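APC3568 protein (Geobacillus stearothermophilus, PDB 1RFZ) is of unknown function experimentally, but belongs to the phosphatidylglycerophosphatase A family and so may dephosphorylate phosphatidylglycerophosphate. Local coordinates at residues G80-E84 with P85-I89; N11-Q14 with T15-W19. All coordinates share one frame; numbering follows the deposited sequence.

Interaction 1: G80-E84 with P85-I89; sequences GRLDE and PLQSI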
ATOM      1  N   GLY A  80      -0.748 -27.711  13.731  1.00 88.90           N
ATOM      2  CA  GLY A  80      -0.606 -28.444  12.486  1.00 87.28           C
ATOM      3  C   GLY A  80      -1.897 -28.751  11.735  1.00 85.08           C
ATOM      4  O   GLY A  80      -1.924 -29.685  10.935  1.00 85.78           O
ATOM      5  N   ARG A  81      -2.961 -27.983  11.974  1.00 83.86           N
ATOM      6  CA  ARG A  81      -4.246 -28.209  11.295  1.00 83.95           C
ATOM      7  C   ARG A  81      -4.281 -27.704   9.838  1.00 83.91           C
ATOM      8  O   ARG A  81      -5.198 -28.044   9.077  1.00 83.73           O
ATOM      9  CB  ARG A  81      -5.382 -27.547  12.091  1.00 84.72           C
ATOM     10  CG  ARG A  81      -6.230 -28.503  12.938  1.00 87.40           C
ATOM     11  CD  ARG A  81      -7.593 -28.809  12.286  1.00 91.41           C
ATOM     12  NE  ARG A  81      -8.416 -29.730  13.083  1.00 93.86           N
ATOM     13  CZ  ARG A  81      -9.671 -30.067  12.790  1.00 94.20           C
ATOM     14  NH1 ARG A  81     -10.265 -29.561  11.719  1.00 95.31           N
ATOM     15  NH2 ARG A  81     -10.330 -30.920  13.561  1.00 94.52           N
ATOM     16  N   LEU A  82      -3.274 -26.914   9.451  1.00 83.90           N
ATOM     17  CA  LEU A  82      -3.188 -26.336   8.101  1.00 82.87           C
ATOM     18  C   LEU A  82      -2.726 -27.255   6.972  1.00 82.72           C
ATOM     19  O   LEU A  82      -1.830 -28.083   7.145  1.00 81.20           O
ATOM     20  CB  LEU A  82      -2.269 -25.114   8.115  1.00 80.57           C
ATOM     21  CG  LEU A  82      -2.681 -23.922   8.974  1.00 80.62           C
ATOM     22  CD1 LEU A  82      -1.574 -22.868   8.928  1.00 80.02           C
ATOM     23  CD2 LEU A  82      -4.012 -23.359   8.476  1.00 79.99           C
ATOM     24  N   ASP A  83      -3.337 -27.077   5.804  1.00 82.97           N
ATOM     25  CA  ASP A  83      -2.978 -27.860   4.628  1.00 86.20           C
ATOM     26  C   ASP A  83      -1.574 -27.485   4.155  1.00 87.55           C
ATOM     27  O   ASP A  83      -1.060 -26.399   4.442  1.00 88.18           O
ATOM     28  CB  ASP A  83      -3.957 -27.611   3.472  1.00 88.64           C
ATOM     29  CG  ASP A  83      -5.370 -28.070   3.781  1.00 91.28           C
ATOM     30  OD1 ASP A  83      -5.538 -29.172   4.348  1.00 94.26           O
ATOM     31  OD2 ASP A  83      -6.319 -27.329   3.437  1.00 91.61           O
ATOM     32  N   GLU A  84      -0.958 -28.393   3.414  1.00 87.58           N
ATOM     33  CA  GLU A  84       0.376 -28.165   2.892  1.00 84.60           C
ATOM     34  C   GLU A  84       0.287 -27.716   1.438  1.00 84.45           C
ATOM     35  O   GLU A  84      -0.645 -28.085   0.722  1.00 81.13           O
ATOM     36  CB  GLU A  84       1.193 -29.448   3.016  1.00 80.47           C
ATOM     37  CG  GLU A  84       1.707 -29.729   4.425  1.00 77.67           C
ATOM     38  CD  GLU A  84       2.836 -28.788   4.831  1.00 76.76           C
ATOM     39  OE1 GLU A  84       3.511 -29.047   5.858  1.00 73.54           O
ATOM     40  OE2 GLU A  84       3.048 -27.783   4.117  1.00 75.44           O
ATOM     41  N   PRO A  85       1.269 -26.924   0.974  1.00 85.01           N
ATOM     42  CA  PRO A  85       2.450 -26.422   1.687  1.00 84.32           C
ATOM     43  C   PRO A  85       2.310 -25.208   2.627  1.00 83.94           C
ATOM     44  O   PRO A  85       3.311 -24.752   3.189  1.00 83.23           O
ATOM     45  CB  PRO A  85       3.422 -26.138   0.552  1.00 85.31           C
ATOM     46  CG  PRO A  85       2.517 -25.653  -0.540  1.00 85.58           C
ATOM     47  CD  PRO A  85       1.379 -26.646  -0.472  1.00 85.22           C
ATOM     48  N   LEU A  86       1.101 -24.684   2.814  1.00 83.16           N
ATOM     49  CA  LEU A  86       0.934 -23.521   3.691  1.00 81.73           C
ATOM     50  C   LEU A  86       1.376 -23.798   5.129  1.00 80.67           C
ATOM     51  O   LEU A  86       2.093 -23.002   5.743  1.00 78.27           O
ATOM     52  CB  LEU A  86      -0.527 -23.040   3.676  1.00 81.45           C
ATOM     53  CG  LEU A  86      -0.732 -21.676   2.996  1.00 81.12           C
ATOM     54  CD1 LEU A  86      -2.180 -21.256   3.062  1.00 78.79           C
ATOM     55  CD2 LEU A  86       0.136 -20.640   3.679  1.00 80.16           C
ATOM     56  N   GLN A  87       0.932 -24.938   5.648  1.00 80.17           N
ATOM     57  CA  GLN A  87       1.246 -25.372   7.003  1.00 80.44           C
ATOM     58  C   GLN A  87       2.715 -25.164   7.362  1.00 80.95           C
ATOM     59  O   GLN A  87       3.057 -24.346   8.225  1.00 80.23           O
ATOM     60  CB  GLN A  87       0.865 -26.853   7.144  1.00 80.09           C
ATOM     61  CG  GLN A  87       1.453 -27.598   8.344  1.00 79.24           C
ATOM     62  CD  GLN A  87       0.869 -27.173   9.676  1.00 78.10           C
ATOM     63  OE1 GLN A  87      -0.351 -27.051   9.826  1.00 77.14           O
ATOM     64  NE2 GLN A  87       1.741 -26.964  10.660  1.00 76.18           N
ATOM     65  N   SER A  88       3.577 -25.909   6.686  1.00 81.98           N
ATOM     66  CA  SER A  88       5.011 -25.850   6.915  1.00 83.87           C
ATOM     67  C   SER A  88       5.626 -24.463   6.678  1.00 85.45           C
ATOM     68  O   SER A  88       6.418 -23.982   7.497  1.00 84.18           O
ATOM     69  CB  SER A  88       5.685 -26.885   6.030  1.00 83.24           C
ATOM     70  OG  SER A  88       5.196 -26.766   4.704  1.00 82.88           O
ATOM     71  N   ILE A  89       5.263 -23.827   5.564  1.00 85.80           N
ATOM     72  CA  ILE A  89       5.775 -22.492   5.230  1.00 87.14           C
ATOM     73  C   ILE A  89       5.516 -21.510   6.383  1.00 87.18           C
ATOM     74  O   ILE A  89       6.433 -20.838   6.879  1.00 84.11           O
ATOM     75  CB  ILE A  89       5.089 -21.928   3.947  1.00 86.55           C
ATOM     76  CG1 ILE A  89       5.381 -22.828   2.744  1.00 87.27           C
ATOM     77  CG2 ILE A  89       5.580 -20.509   3.669  1.00 89.97           C
ATOM     78  CD1 ILE A  89       4.706 -22.378   1.458  1.00 84.10           C
TER
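Q87 reaches back from the first turn of helix 86-92 to the loop G80-E84, in a local turn that passes through a cis peptide bond between E84 and P85 before the helix starts. The main backbone link is from Q87 N to D83 O at 2.7 Å. The Q87 side chain leaves with CG trans to its own N (chi1 164°) and bends at chi2, which lays the amide against the loop. There Q87 CD comes within 3.4 Å of G80 CA, and Q87 OE1 takes a weak bond from L82 N at 3.0 Å. L82 CB sits beside the same oxygen, 3.2 Å from Q87 OE1. At the other end of the amide, Q87 NE2 donates a hydrogen bond to A77 O, tying the helix start to the chain just after helix 61-76; with the weaker L82 bond, it limits how the amide can turn. Replacing this glutamine by an alanine would probably leave L82 N and A77 O without these partners and let the G80-L82 loop shift.

The E84 carboxylate lies against S88 N, which makes weak bonds to both of its oxygens, E84 OE2 lying 3.2 Å from S88 N. E84 starts with CG beside its backbone N, and the bend at chi2 (-72°) turns the carboxylate back to the helix start, where the positive polarity of the first turn would probably suit its charge. The side chain crosses Q87 at a slant, carboxylate and amide planes 72° apart, and E84 OE1 passes 3.5 Å from Q87 CG. Further out, L82 leans on L76 of helix 61-76 and on A77, while D83 OD2 has a weak bond with Q72 NE2 of the second subunit.

Interaction 2: N11-Q14 with T15-W19; sequences NLEQ and TARRW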
ATOM      1  N   ASN A  11     -18.533  -5.916  17.242  1.00 49.30           N
ATOM      2  CA  ASN A  11     -18.161  -6.562  18.489  1.00 49.01           C
ATOM      3  C   ASN A  11     -16.919  -7.428  18.451  1.00 48.97           C
ATOM      4  O   ASN A  11     -16.856  -8.485  19.097  1.00 48.82           O
ATOM      5  CB  ASN A  11     -19.355  -7.331  19.014  1.00 49.98           C
ATOM      6  CG  ASN A  11     -20.477  -6.402  19.402  1.00 51.13           C
ATOM      7  OD1 ASN A  11     -20.374  -5.662  20.385  1.00 47.67           O
ATOM      8  ND2 ASN A  11     -21.547  -6.402  18.614  1.00 51.83           N
ATOM      9  N   LEU A  12     -15.914  -6.921  17.733  1.00 48.66           N
ATOM     10  CA  LEU A  12     -14.644  -7.599  17.562  1.00 48.66           C
ATOM     11  C   LEU A  12     -13.550  -7.146  18.512  1.00 48.96           C
ATOM     12  O   LEU A  12     -12.624  -7.906  18.776  1.00 50.35           O
ATOM     13  CB  LEU A  12     -14.149  -7.421  16.127  1.00 51.15           C
ATOM     14  CG  LEU A  12     -15.111  -7.749  14.980  1.00 51.70           C
ATOM     15  CD1 LEU A  12     -14.328  -7.641  13.690  1.00 51.10           C
ATOM     16  CD2 LEU A  12     -15.720  -9.148  15.127  1.00 49.80           C
ATOM     17  N   GLU A  13     -13.644  -5.924  19.033  1.00 50.05           N
ATOM     18  CA  GLU A  13     -12.600  -5.421  19.921  1.00 51.54           C
ATOM     19  C   GLU A  13     -12.312  -6.286  21.139  1.00 53.58           C
ATOM     20  O   GLU A  13     -11.160  -6.644  21.381  1.00 53.21           O
ATOM     21  CB  GLU A  13     -12.900  -4.004  20.386  1.00 53.33           C
ATOM     22  CG  GLU A  13     -11.636  -3.294  20.845  1.00 57.14           C
ATOM     23  CD  GLU A  13     -11.893  -1.924  21.430  1.00 59.49           C
ATOM     24  OE1 GLU A  13     -12.790  -1.217  20.914  1.00 61.43           O
ATOM     25  OE2 GLU A  13     -11.183  -1.555  22.397  1.00 61.37           O
ATOM     26  N   GLN A  14     -13.331  -6.637  21.914  1.00 55.29           N
ATOM     27  CA  GLN A  14     -13.087  -7.460  23.095  1.00 56.58           C
ATOM     28  C   GLN A  14     -12.373  -8.770  22.776  1.00 59.28           C
ATOM     29  O   GLN A  14     -11.374  -9.114  23.406  1.00 57.42           O
ATOM     30  CB  GLN A  14     -14.395  -7.772  23.813  1.00 52.96           C
ATOM     31  CG  GLN A  14     -14.237  -8.782  24.931  1.00 50.32           C
ATOM     32  CD  GLN A  14     -15.553  -9.071  25.613  1.00 50.48           C
ATOM     33  OE1 GLN A  14     -16.141  -8.193  26.245  1.00 48.79           O
ATOM     34  NE2 GLN A  14     -16.032 -10.301  25.480  1.00 47.94           N
ATOM     35  N   THR A  15     -12.899  -9.500  21.797  1.00 61.82           N
ATOM     36  CA  THR A  15     -12.318 -10.777  21.397  1.00 65.86           C
ATOM     37  C   THR A  15     -10.885 -10.630  20.900  1.00 64.34           C
ATOM     38  O   THR A  15     -10.035 -11.472  21.175  1.00 65.01           O
ATOM     39  CB  THR A  15     -13.175 -11.440  20.306  1.00 68.88           C
ATOM     40  OG1 THR A  15     -14.443 -11.810  20.863  1.00 73.70           O
ATOM     41  CG2 THR A  15     -12.484 -12.674  19.751  1.00 71.89           C
ATOM     42  N   ALA A  16     -10.618  -9.554  20.172  1.00 63.81           N
ATOM     43  CA  ALA A  16      -9.285  -9.315  19.654  1.00 61.59           C
ATOM     44  C   ALA A  16      -8.329  -9.037  20.804  1.00 62.54           C
ATOM     45  O   ALA A  16      -7.143  -9.380  20.739  1.00 60.09           O
ATOM     46  CB  ALA A  16      -9.308  -8.164  18.704  1.00 59.88           C
ATOM     47  N   ARG A  17      -8.843  -8.420  21.864  1.00 64.14           N
ATOM     48  CA  ARG A  17      -8.019  -8.127  23.035  1.00 66.78           C
ATOM     49  C   ARG A  17      -7.703  -9.406  23.793  1.00 69.68           C
ATOM     50  O   ARG A  17      -6.571  -9.621  24.219  1.00 71.46           O
ATOM     51  CB  ARG A  17      -8.726  -7.145  23.974  1.00 64.73           C
ATOM     52  CG  ARG A  17      -8.606  -5.697  23.568  1.00 63.14           C
ATOM     53  CD  ARG A  17      -9.550  -4.801  24.353  1.00 63.36           C
ATOM     54  NE  ARG A  17      -9.347  -3.389  24.022  1.00 64.05           N
ATOM     55  CZ  ARG A  17      -8.342  -2.645  24.488  1.00 63.18           C
ATOM     56  NH1 ARG A  17      -7.448  -3.175  25.318  1.00 62.88           N
ATOM     57  NH2 ARG A  17      -8.220  -1.379  24.110  1.00 59.94           N
ATOM     58  N   ARG A  18      -8.707 -10.260  23.955  1.00 73.03           N
ATOM     59  CA  ARG A  18      -8.516 -11.509  24.674  1.00 76.91           C
ATOM     60  C   ARG A  18      -7.462 -12.375  23.976  1.00 74.86           C
ATOM     61  O   ARG A  18      -6.483 -12.783  24.597  1.00 75.81           O
ATOM     62  CB  ARG A  18      -9.849 -12.258  24.779  1.00 83.45           C
ATOM     63  CG  ARG A  18      -9.889 -13.331  25.857  1.00 91.62           C
ATOM     64  CD  ARG A  18     -11.236 -14.015  25.852  1.00 99.62           C
ATOM     65  NE  ARG A  18     -11.577 -14.471  24.507  1.00107.01           N
ATOM     66  CZ  ARG A  18     -12.718 -15.071  24.181  1.00110.66           C
ATOM     67  NH1 ARG A  18     -13.645 -15.292  25.110  1.00111.66           N
ATOM     68  NH2 ARG A  18     -12.933 -15.450  22.925  1.00111.51           N
ATOM     69  N   TRP A  19      -7.658 -12.647  22.688  1.00 71.89           N
ATOM     70  CA  TRP A  19      -6.705 -13.447  21.932  1.00 68.40           C
ATOM     71  C   TRP A  19      -5.286 -12.933  22.157  1.00 68.96           C
ATOM     72  O   TRP A  19      -4.374 -13.724  22.428  1.00 68.11           O
ATOM     73  CB  TRP A  19      -7.035 -13.409  20.438  1.00 65.94           C
ATOM     74  CG  TRP A  19      -8.267 -14.195  20.057  1.00 63.60           C
ATOM     75  CD1 TRP A  19      -9.314 -14.503  20.867  1.00 62.24           C
ATOM     76  CD2 TRP A  19      -8.629 -14.662  18.743  1.00 61.13           C
ATOM     77  NE1 TRP A  19     -10.308 -15.119  20.147  1.00 60.64           N
ATOM     78  CE2 TRP A  19      -9.916 -15.227  18.841  1.00 59.84           C
ATOM     79  CE3 TRP A  19      -7.993 -14.652  17.496  1.00 61.29           C
ATOM     80  CZ2 TRP A  19     -10.584 -15.775  17.739  1.00 59.07           C
ATOM     81  CZ3 TRP A  19      -8.661 -15.203  16.395  1.00 61.23           C
ATOM     82  CH2 TRP A  19      -9.944 -15.754  16.530  1.00 59.20           C
TER
HETATM   83  O   HOH W   1     -15.346  -9.224  20.822  1.00 39.12           O
HETATM   84  O   HOH W   2     -14.997 -12.065  23.720  1.00 50.50           O
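The edge of the R17 guanidinium meets E13 OE2 almost in its own plane, and this salt bridge carries the contact. R17 NE points at E13 OE2 over 3.1 Å in a bond of 164°, while R17 NH2 adds a weak one at 3.4 Å to E13 OE2. The oxygen offers its anti lone pair, and carboxylate and guanidinium are turned 41° apart. E13 sends CG anti to its backbone N (chi1 -158°) and stays extended beyond it, which brings OE2 beside the equally stretched R17. R17 NH2 also bonds N55 OD1 in helix 47-58, a second anchor for the guanidinium. R18 has a water over the centre of one guanidinium face and W19 NE1 at its edge, in plane. That water accepts from Q14 NE2 at 2.7 Å and also bonds T15 OG1. A second water bridges N11 to T15: it donates to N11 O, accepts from T15 N and bonds T15 OG1 as well. Underneath, A16 N to L12 O (2.9 Å), R17 N to E13 O and R18 N to Q14 O keep the backbone helical. The E13-R17 pair, running along the first turns of helix 13-22, is a classic i to i+4 salt bridge.

Within one chain, interactions 1 and 2 are separate: their centres lie 26 Å apart and their nearest atoms about 12 Å. Helix 61-76 is their common neighbour, taking L82 of interaction 1 on L76 and L12 and W19 of interaction 2 on Q64, N65 and L68. The two meet across the subunit interface instead. P85 of interaction 1 packs on T15 of the second subunit, and L12 and T15 of interaction 2 pack on P85 of the second subunit, with W19 against its E84. The cis-proline turn of one copy thus sits against helix 13-22 of the other.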